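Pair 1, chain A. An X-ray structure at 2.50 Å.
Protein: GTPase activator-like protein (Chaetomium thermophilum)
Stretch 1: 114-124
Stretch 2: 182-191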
# COMPACT_ATOMS: atom_id res chain seq x y z
N ASP A 114 25.94 -7.94 0.32
CA ASP A 114 25.69 -8.27 -1.08
C ASP A 114 24.22 -8.22 -1.51
O ASP A 114 23.89 -8.56 -2.63
CB ASP A 114 26.24 -9.67 -1.39
CG ASP A 114 27.73 -9.77 -1.20
OD1 ASP A 114 28.39 -8.76 -0.91
OD2 ASP A 114 28.25 -10.89 -1.34
N PHE A 115 23.32 -7.79 -0.65
CA PHE A 115 21.92 -7.83 -1.02
C PHE A 115 21.62 -7.08 -2.34
O PHE A 115 20.77 -7.50 -3.12
CB PHE A 115 21.07 -7.29 0.13
CG PHE A 115 19.59 -7.43 -0.08
CD1 PHE A 115 18.98 -8.67 -0.04
CD2 PHE A 115 18.80 -6.31 -0.32
CE1 PHE A 115 17.62 -8.80 -0.22
CE2 PHE A 115 17.44 -6.44 -0.49
CZ PHE A 115 16.85 -7.68 -0.45
N CYS A 116 22.31 -5.98 -2.60
CA CYS A 116 22.05 -5.20 -3.80
C CYS A 116 22.28 -6.10 -5.01
O CYS A 116 21.44 -6.17 -5.91
CB CYS A 116 22.90 -3.92 -3.84
SG CYS A 116 24.70 -4.18 -3.81
N TYR A 117 23.37 -6.86 -5.00
CA TYR A 117 23.67 -7.79 -6.06
C TYR A 117 22.61 -8.89 -6.24
O TYR A 117 22.24 -9.22 -7.37
CB TYR A 117 25.04 -8.41 -5.80
CG TYR A 117 26.21 -7.47 -6.04
CD1 TYR A 117 26.50 -7.01 -7.32
CD2 TYR A 117 27.04 -7.07 -5.00
CE1 TYR A 117 27.55 -6.16 -7.55
CE2 TYR A 117 28.12 -6.22 -5.23
CZ TYR A 117 28.37 -5.77 -6.51
OH TYR A 117 29.43 -4.93 -6.78
N GLN A 118 22.13 -9.45 -5.13
CA GLN A 118 21.09 -10.48 -5.19
C GLN A 118 19.82 -9.96 -5.86
O GLN A 118 19.28 -10.60 -6.76
CB GLN A 118 20.70 -10.93 -3.81
CG GLN A 118 21.82 -11.45 -2.97
CD GLN A 118 21.28 -12.28 -1.86
OE1 GLN A 118 21.04 -11.79 -0.78
NE2 GLN A 118 21.03 -13.54 -2.15
N LEU A 119 19.35 -8.82 -5.35
CA LEU A 119 18.25 -8.02 -5.90
C LEU A 119 18.39 -7.89 -7.39
O LEU A 119 17.49 -8.27 -8.13
CB LEU A 119 18.39 -6.60 -5.36
CG LEU A 119 17.32 -5.73 -4.71
CD1 LEU A 119 16.10 -5.53 -5.60
CD2 LEU A 119 16.87 -6.28 -3.38
N VAL A 120 19.52 -7.35 -7.83
CA VAL A 120 19.74 -7.11 -9.25
C VAL A 120 19.78 -8.45 -10.01
O VAL A 120 19.19 -8.60 -11.08
CB VAL A 120 21.03 -6.30 -9.49
CG1 VAL A 120 21.40 -6.29 -10.96
CG2 VAL A 120 20.89 -4.87 -8.97
N ALA A 121 20.46 -9.44 -9.44
CA ALA A 121 20.51 -10.74 -10.07
C ALA A 121 19.11 -11.23 -10.30
O ALA A 121 18.74 -11.61 -11.42
CB ALA A 121 21.26 -11.73 -9.21
N LEU A 122 18.31 -11.22 -9.24
CA LEU A 122 16.97 -11.77 -9.37
C LEU A 122 16.18 -10.97 -10.40
O LEU A 122 15.54 -11.53 -11.28
CB LEU A 122 16.27 -11.79 -8.02
CG LEU A 122 14.90 -12.47 -8.04
CD1 LEU A 122 14.99 -13.90 -8.58
CD2 LEU A 122 14.33 -12.49 -6.65
N GLU A 123 16.26 -9.65 -10.30
CA GLU A 123 15.61 -8.76 -11.22
C GLU A 123 15.99 -9.11 -12.66
O GLU A 123 15.10 -9.20 -13.51
CB GLU A 123 15.98 -7.33 -10.87
CG GLU A 123 15.74 -6.28 -11.94
CD GLU A 123 16.31 -4.94 -11.53
OE1 GLU A 123 15.80 -4.39 -10.53
OE2 GLU A 123 17.27 -4.44 -12.17
N GLN A 124 17.28 -9.33 -12.91
CA GLN A 124 17.76 -9.67 -14.25
C GLN A 124 17.40 -11.07 -14.64
O GLN A 124 17.12 -11.32 -15.79
CB GLN A 124 19.26 -9.50 -14.36
CG GLN A 124 19.71 -8.06 -14.22
CD GLN A 124 19.07 -7.13 -15.25
OE1 GLN A 124 19.12 -7.37 -16.46
NE2 GLN A 124 18.46 -6.05 -14.75
N LYS A 182 17.40 2.64 -1.09
CA LYS A 182 17.40 2.38 -2.51
C LYS A 182 17.10 0.94 -2.78
O LYS A 182 16.34 0.64 -3.70
CB LYS A 182 18.74 2.79 -3.13
CG LYS A 182 18.94 4.31 -3.09
CD LYS A 182 20.40 4.70 -2.97
CE LYS A 182 20.58 6.18 -3.28
NZ LYS A 182 21.92 6.70 -2.88
N ASN A 183 17.68 0.06 -1.97
CA ASN A 183 17.44 -1.39 -2.07
C ASN A 183 15.97 -1.72 -1.90
O ASN A 183 15.39 -2.48 -2.66
CB ASN A 183 18.22 -2.14 -0.99
CG ASN A 183 19.67 -2.33 -1.35
OD1 ASN A 183 20.10 -1.97 -2.42
ND2 ASN A 183 20.44 -2.92 -0.43
N LEU A 184 15.39 -1.12 -0.86
CA LEU A 184 13.99 -1.29 -0.51
C LEU A 184 13.07 -0.82 -1.66
O LEU A 184 12.16 -1.52 -2.05
CB LEU A 184 13.71 -0.55 0.80
CG LEU A 184 12.30 -0.64 1.38
CD1 LEU A 184 11.93 -2.07 1.73
CD2 LEU A 184 12.16 0.27 2.60
N SER A 185 13.34 0.35 -2.23
CA SER A 185 12.54 0.78 -3.37
C SER A 185 12.55 -0.23 -4.46
O SER A 185 11.53 -0.57 -5.01
CB SER A 185 13.06 2.07 -3.93
OG SER A 185 13.00 3.02 -2.93
N GLN A 186 13.74 -0.71 -4.78
CA GLN A 186 13.92 -1.52 -5.95
C GLN A 186 13.23 -2.87 -5.78
O GLN A 186 12.69 -3.43 -6.74
CB GLN A 186 15.39 -1.70 -6.23
CG GLN A 186 15.60 -2.43 -7.54
CD GLN A 186 17.02 -2.38 -8.01
OE1 GLN A 186 17.90 -1.86 -7.32
NE2 GLN A 186 17.26 -2.91 -9.20
N LEU A 187 13.23 -3.36 -4.54
CA LEU A 187 12.52 -4.55 -4.19
C LEU A 187 10.99 -4.38 -4.30
O LEU A 187 10.31 -5.24 -4.87
CB LEU A 187 12.93 -5.01 -2.78
CG LEU A 187 12.25 -6.22 -2.18
CD1 LEU A 187 12.47 -7.49 -2.99
CD2 LEU A 187 12.79 -6.41 -0.79
N PHE A 188 10.46 -3.28 -3.75
CA PHE A 188 9.03 -2.97 -3.91
C PHE A 188 8.69 -2.95 -5.40
O PHE A 188 7.70 -3.56 -5.83
CB PHE A 188 8.67 -1.57 -3.35
CG PHE A 188 8.48 -1.50 -1.86
CD1 PHE A 188 7.59 -2.31 -1.22
CD2 PHE A 188 9.17 -0.54 -1.11
CE1 PHE A 188 7.40 -2.21 0.14
CE2 PHE A 188 8.99 -0.45 0.26
CZ PHE A 188 8.11 -1.28 0.88
N ALA A 189 9.50 -2.26 -6.19
CA ALA A 189 9.28 -2.27 -7.64
C ALA A 189 9.22 -3.72 -8.14
O ALA A 189 8.33 -4.07 -8.89
CB ALA A 189 10.36 -1.49 -8.39
N LEU A 190 10.14 -4.57 -7.67
CA LEU A 190 10.18 -5.96 -8.13
C LEU A 190 8.96 -6.74 -7.71
O LEU A 190 8.49 -7.59 -8.44
CB LEU A 190 11.42 -6.68 -7.61
CG LEU A 190 11.72 -8.05 -8.20
CD1 LEU A 190 12.00 -7.94 -9.68
CD2 LEU A 190 12.92 -8.66 -7.50
N VAL A 191 8.47 -6.47 -6.51
CA VAL A 191 7.31 -7.19 -5.98
C VAL A 191 6.07 -6.78 -6.78
O VAL A 191 5.25 -7.61 -7.14
CB VAL A 191 7.09 -6.86 -4.50
CG1 VAL A 191 5.80 -7.47 -4.01
CG2 VAL A 191 8.23 -7.34 -3.64

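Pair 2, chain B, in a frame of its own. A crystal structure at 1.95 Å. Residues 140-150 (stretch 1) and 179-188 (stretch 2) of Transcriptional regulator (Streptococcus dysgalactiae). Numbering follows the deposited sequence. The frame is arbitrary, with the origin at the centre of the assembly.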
# COMPACT_ATOMS: atom_id res chain seq x y z
N TRP B 140 13.87 -5.62 8.64
CA TRP B 140 14.02 -4.47 7.77
C TRP B 140 12.70 -3.72 7.71
O TRP B 140 11.65 -4.31 7.45
CB TRP B 140 14.45 -4.94 6.39
CG TRP B 140 15.88 -5.34 6.29
CD1 TRP B 140 16.53 -6.26 7.03
CD2 TRP B 140 16.83 -4.84 5.34
NE1 TRP B 140 17.83 -6.36 6.63
CE2 TRP B 140 18.04 -5.49 5.58
CE3 TRP B 140 16.77 -3.88 4.32
CZ2 TRP B 140 19.20 -5.24 4.84
CZ3 TRP B 140 17.91 -3.63 3.57
CH2 TRP B 140 19.11 -4.31 3.84
N GLY B 141 12.75 -2.43 7.99
CA GLY B 141 11.57 -1.60 7.91
C GLY B 141 11.75 -0.63 6.76
O GLY B 141 12.73 -0.73 6.02
N TYR B 142 10.81 0.29 6.61
CA TYR B 142 10.90 1.33 5.59
C TYR B 142 12.27 2.03 5.58
O TYR B 142 12.87 2.24 4.52
CB TYR B 142 9.78 2.34 5.83
CG TYR B 142 9.62 3.40 4.77
CD1 TYR B 142 9.03 3.10 3.55
CD2 TYR B 142 10.02 4.72 5.01
CE1 TYR B 142 8.87 4.09 2.57
CE2 TYR B 142 9.86 5.70 4.05
CZ TYR B 142 9.29 5.39 2.83
OH TYR B 142 9.12 6.37 1.88
N TYR B 143 12.75 2.39 6.77
CA TYR B 143 14.06 3.06 6.94
C TYR B 143 15.20 2.31 6.26
O TYR B 143 15.93 2.88 5.43
CB TYR B 143 14.35 3.21 8.44
CG TYR B 143 15.58 4.02 8.84
CD1 TYR B 143 15.68 5.37 8.52
CD2 TYR B 143 16.60 3.45 9.61
CE1 TYR B 143 16.76 6.12 8.94
CE2 TYR B 143 17.68 4.20 10.03
CZ TYR B 143 17.76 5.53 9.68
OH TYR B 143 18.82 6.31 10.09
N GLU B 144 15.37 1.04 6.62
CA GLU B 144 16.49 0.26 6.10
C GLU B 144 16.34 0.03 4.61
O GLU B 144 17.33 0.06 3.88
CB GLU B 144 16.60 -1.08 6.85
CG GLU B 144 17.09 -0.95 8.29
CD GLU B 144 15.99 -0.50 9.27
OE1 GLU B 144 14.79 -0.71 9.00
OE2 GLU B 144 16.35 0.08 10.31
N ILE B 145 15.11 -0.19 4.16
CA ILE B 145 14.84 -0.43 2.75
C ILE B 145 15.16 0.82 1.92
O ILE B 145 15.79 0.73 0.86
CB ILE B 145 13.35 -0.84 2.52
CG1 ILE B 145 13.03 -2.17 3.22
CG2 ILE B 145 13.03 -0.96 1.03
CD1 ILE B 145 11.52 -2.42 3.36
N ILE B 146 14.74 1.98 2.39
CA ILE B 146 14.99 3.23 1.66
C ILE B 146 16.49 3.59 1.67
O ILE B 146 17.05 4.06 0.67
CB ILE B 146 14.16 4.38 2.24
CG1 ILE B 146 12.67 4.12 2.02
CG2 ILE B 146 14.58 5.74 1.63
CD1 ILE B 146 12.26 4.08 0.58
N LEU B 147 17.15 3.36 2.80
CA LEU B 147 18.59 3.57 2.87
C LEU B 147 19.30 2.71 1.83
O LEU B 147 20.10 3.22 1.04
CB LEU B 147 19.11 3.27 4.26
CG LEU B 147 18.86 4.34 5.32
CD1 LEU B 147 19.23 3.80 6.69
CD2 LEU B 147 19.67 5.62 4.99
N LEU B 148 19.01 1.42 1.81
CA LEU B 148 19.64 0.50 0.87
C LEU B 148 19.36 0.90 -0.56
O LEU B 148 20.27 0.93 -1.39
CB LEU B 148 19.16 -0.94 1.10
CG LEU B 148 19.63 -1.96 0.05
CD1 LEU B 148 21.12 -2.18 0.21
CD2 LEU B 148 18.89 -3.28 0.16
N GLY B 149 18.10 1.20 -0.85
CA GLY B 149 17.69 1.55 -2.20
C GLY B 149 18.47 2.76 -2.70
O GLY B 149 18.95 2.76 -3.83
N ASN B 150 18.62 3.77 -1.86
CA ASN B 150 19.23 5.01 -2.33
C ASN B 150 20.76 5.02 -2.26
O ASN B 150 21.40 5.88 -2.86
CB ASN B 150 18.64 6.19 -1.56
CG ASN B 150 17.24 6.54 -2.04
OD1 ASN B 150 17.00 6.65 -3.24
ND2 ASN B 150 16.32 6.69 -1.12
N THR B 179 3.10 -1.82 1.56
CA THR B 179 4.03 -0.79 1.16
C THR B 179 5.45 -1.33 1.17
O THR B 179 6.15 -1.23 0.17
CB THR B 179 3.93 0.44 2.08
OG1 THR B 179 2.60 0.96 1.99
CG2 THR B 179 4.90 1.51 1.63
N ASN B 180 5.87 -1.95 2.28
CA ASN B 180 7.25 -2.44 2.32
C ASN B 180 7.49 -3.61 1.37
O ASN B 180 8.59 -3.77 0.86
CB ASN B 180 7.66 -2.85 3.73
CG ASN B 180 7.82 -1.65 4.64
OD1 ASN B 180 7.75 -0.51 4.18
ND2 ASN B 180 8.01 -1.91 5.93
N LYS B 181 6.48 -4.43 1.14
CA LYS B 181 6.62 -5.58 0.26
C LYS B 181 6.82 -5.12 -1.19
O LYS B 181 7.65 -5.66 -1.93
CB LYS B 181 5.39 -6.49 0.37
CG LYS B 181 5.48 -7.74 -0.47
CD LYS B 181 4.23 -8.59 -0.34
CE LYS B 181 4.36 -9.88 -1.14
NZ LYS B 181 3.21 -10.82 -0.89
N THR B 182 6.06 -4.11 -1.58
CA THR B 182 6.21 -3.58 -2.93
C THR B 182 7.61 -2.98 -3.12
O THR B 182 8.28 -3.23 -4.14
CB THR B 182 5.09 -2.56 -3.21
OG1 THR B 182 3.84 -3.26 -3.28
CG2 THR B 182 5.30 -1.86 -4.54
N LEU B 183 8.08 -2.24 -2.12
CA LEU B 183 9.44 -1.70 -2.18
C LEU B 183 10.48 -2.82 -2.26
O LEU B 183 11.38 -2.77 -3.09
CB LEU B 183 9.74 -0.80 -0.97
CG LEU B 183 9.08 0.59 -1.00
CD1 LEU B 183 9.13 1.26 0.36
CD2 LEU B 183 9.75 1.46 -2.03
N VAL B 184 10.38 -3.81 -1.37
CA VAL B 184 11.31 -4.95 -1.41
C VAL B 184 11.31 -5.64 -2.78
O VAL B 184 12.36 -6.07 -3.28
CB VAL B 184 10.98 -5.99 -0.31
CG1 VAL B 184 11.76 -7.27 -0.56
CG2 VAL B 184 11.30 -5.43 1.07
N THR B 185 10.14 -5.72 -3.40
CA THR B 185 10.03 -6.34 -4.72
C THR B 185 10.79 -5.50 -5.75
O THR B 185 11.57 -6.03 -6.55
CB THR B 185 8.55 -6.51 -5.13
OG1 THR B 185 7.87 -7.29 -4.13
CG2 THR B 185 8.46 -7.21 -6.47
N GLN B 186 10.60 -4.18 -5.70
CA GLN B 186 11.30 -3.29 -6.61
C GLN B 186 12.81 -3.37 -6.46
O GLN B 186 13.53 -3.44 -7.45
CB GLN B 186 10.80 -1.85 -6.40
CG GLN B 186 9.38 -1.65 -6.92
CD GLN B 186 8.70 -0.38 -6.40
OE1 GLN B 186 9.18 0.27 -5.46
NE2 GLN B 186 7.56 -0.04 -6.99
N LEU B 187 13.31 -3.39 -5.22
CA LEU B 187 14.75 -3.46 -5.00
C LEU B 187 15.34 -4.83 -5.37
O LEU B 187 16.51 -4.92 -5.73
CB LEU B 187 15.09 -3.13 -3.55
CG LEU B 187 14.90 -1.67 -3.10
CD1 LEU B 187 15.65 -1.45 -1.80
CD2 LEU B 187 15.38 -0.67 -4.17
N SER B 188 14.53 -5.88 -5.26
CA SER B 188 14.99 -7.21 -5.66
C SER B 188 15.17 -7.24 -7.17
O SER B 188 16.16 -7.77 -7.68
CB SER B 188 14.01 -8.31 -5.22
OG SER B 188 13.88 -8.34 -3.81

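What backbone arrangement do the two pairs share? In each, two helices run side by side in nearly the same direction, at 20° in pair 1 and 23° in pair 2, with axes approaching to 10.4 and 10.5 Å. Fourteen central residues superpose with an RMSD of 0.3 Å. The register agrees as well: C116(A) lies nearest N183(A) and Y142(B) nearest N180(B), with CA to CA distances of 6.2 Å in both pairs. Farther along, L119(A) faces L187(A) as I145(B) faces V184(B), and E123(A) faces L190(A) as G149(B) faces L187(B).

Which side chain fills the middle of the contact? L119(A) and I145(B) occupy the same position, their side-chain centres only 0.6 Å apart, and both point toward the partner helix. I145(B) is a knob in a hole formed by N180(B), L183(B), V184(B) and L187(B); its CD1 lies 3.8 Å from CG2 of V184(B), and its CG2 lies 3.9 Å from CB of L183(B). L119(A) meets the matching first three positions: its CD1 is 3.7 Å from CG of Q186(A), its CD2 is 4.2 Å from CB of L187(A), and the same CD2 is 4.1 Å from the backbone O of N183(A). Leucine and isoleucine branch differently, yet each covers the partner backbone with aliphatic carbon.

How do the pairs differ where E123(A) matches G149(B)? Pair 1 places a polar bridge here. From Q186(A), NE2 donates a very short hydrogen bond of 2.5 Å to OE1 of E123(A), so the extended glutamine and glutamate side chains link the helices beside the leucine packing. Q124(A) also donates from NE2 to OE2 of E123(A), at 3.3 Å. Pair 2 has L183(B) at the glutamine position and no hydrogen bond between its stretches. With no side chain on G149(B), CD1 of L187(B) reaches within 3.6 Å of the glycine CA; an ideal CB there would lie a tight 3.3 Å from CD2 of L187(B). In pair 1, L190(A) occupies that leucine position with chi1 t rather than m, and its CD1 is 4.0 Å from CA of E123(A).

What happens at the start of the contact, where both partner helices carry asparagine? N183(A) and N180(B) match with side-chain centres 0.3 Å apart and the same m rotamer, but their neighbours differ. F115(A) brings CD2 to 3.8 Å from ND2 of N183(A), which lies at the edge of its ring, as does CD2 of L187(A), 4.3 Å from CZ of F115(A). Its counterpart is G141(B), the N-cap residue, so the aromatic ring in pair 2 comes instead from the next position: Y142(B) matches C116(A). Its CE1 packs 3.6 Å from CD1 of L183(B), an apolar contact, while OD1 of N180(B) sits at the ring edge.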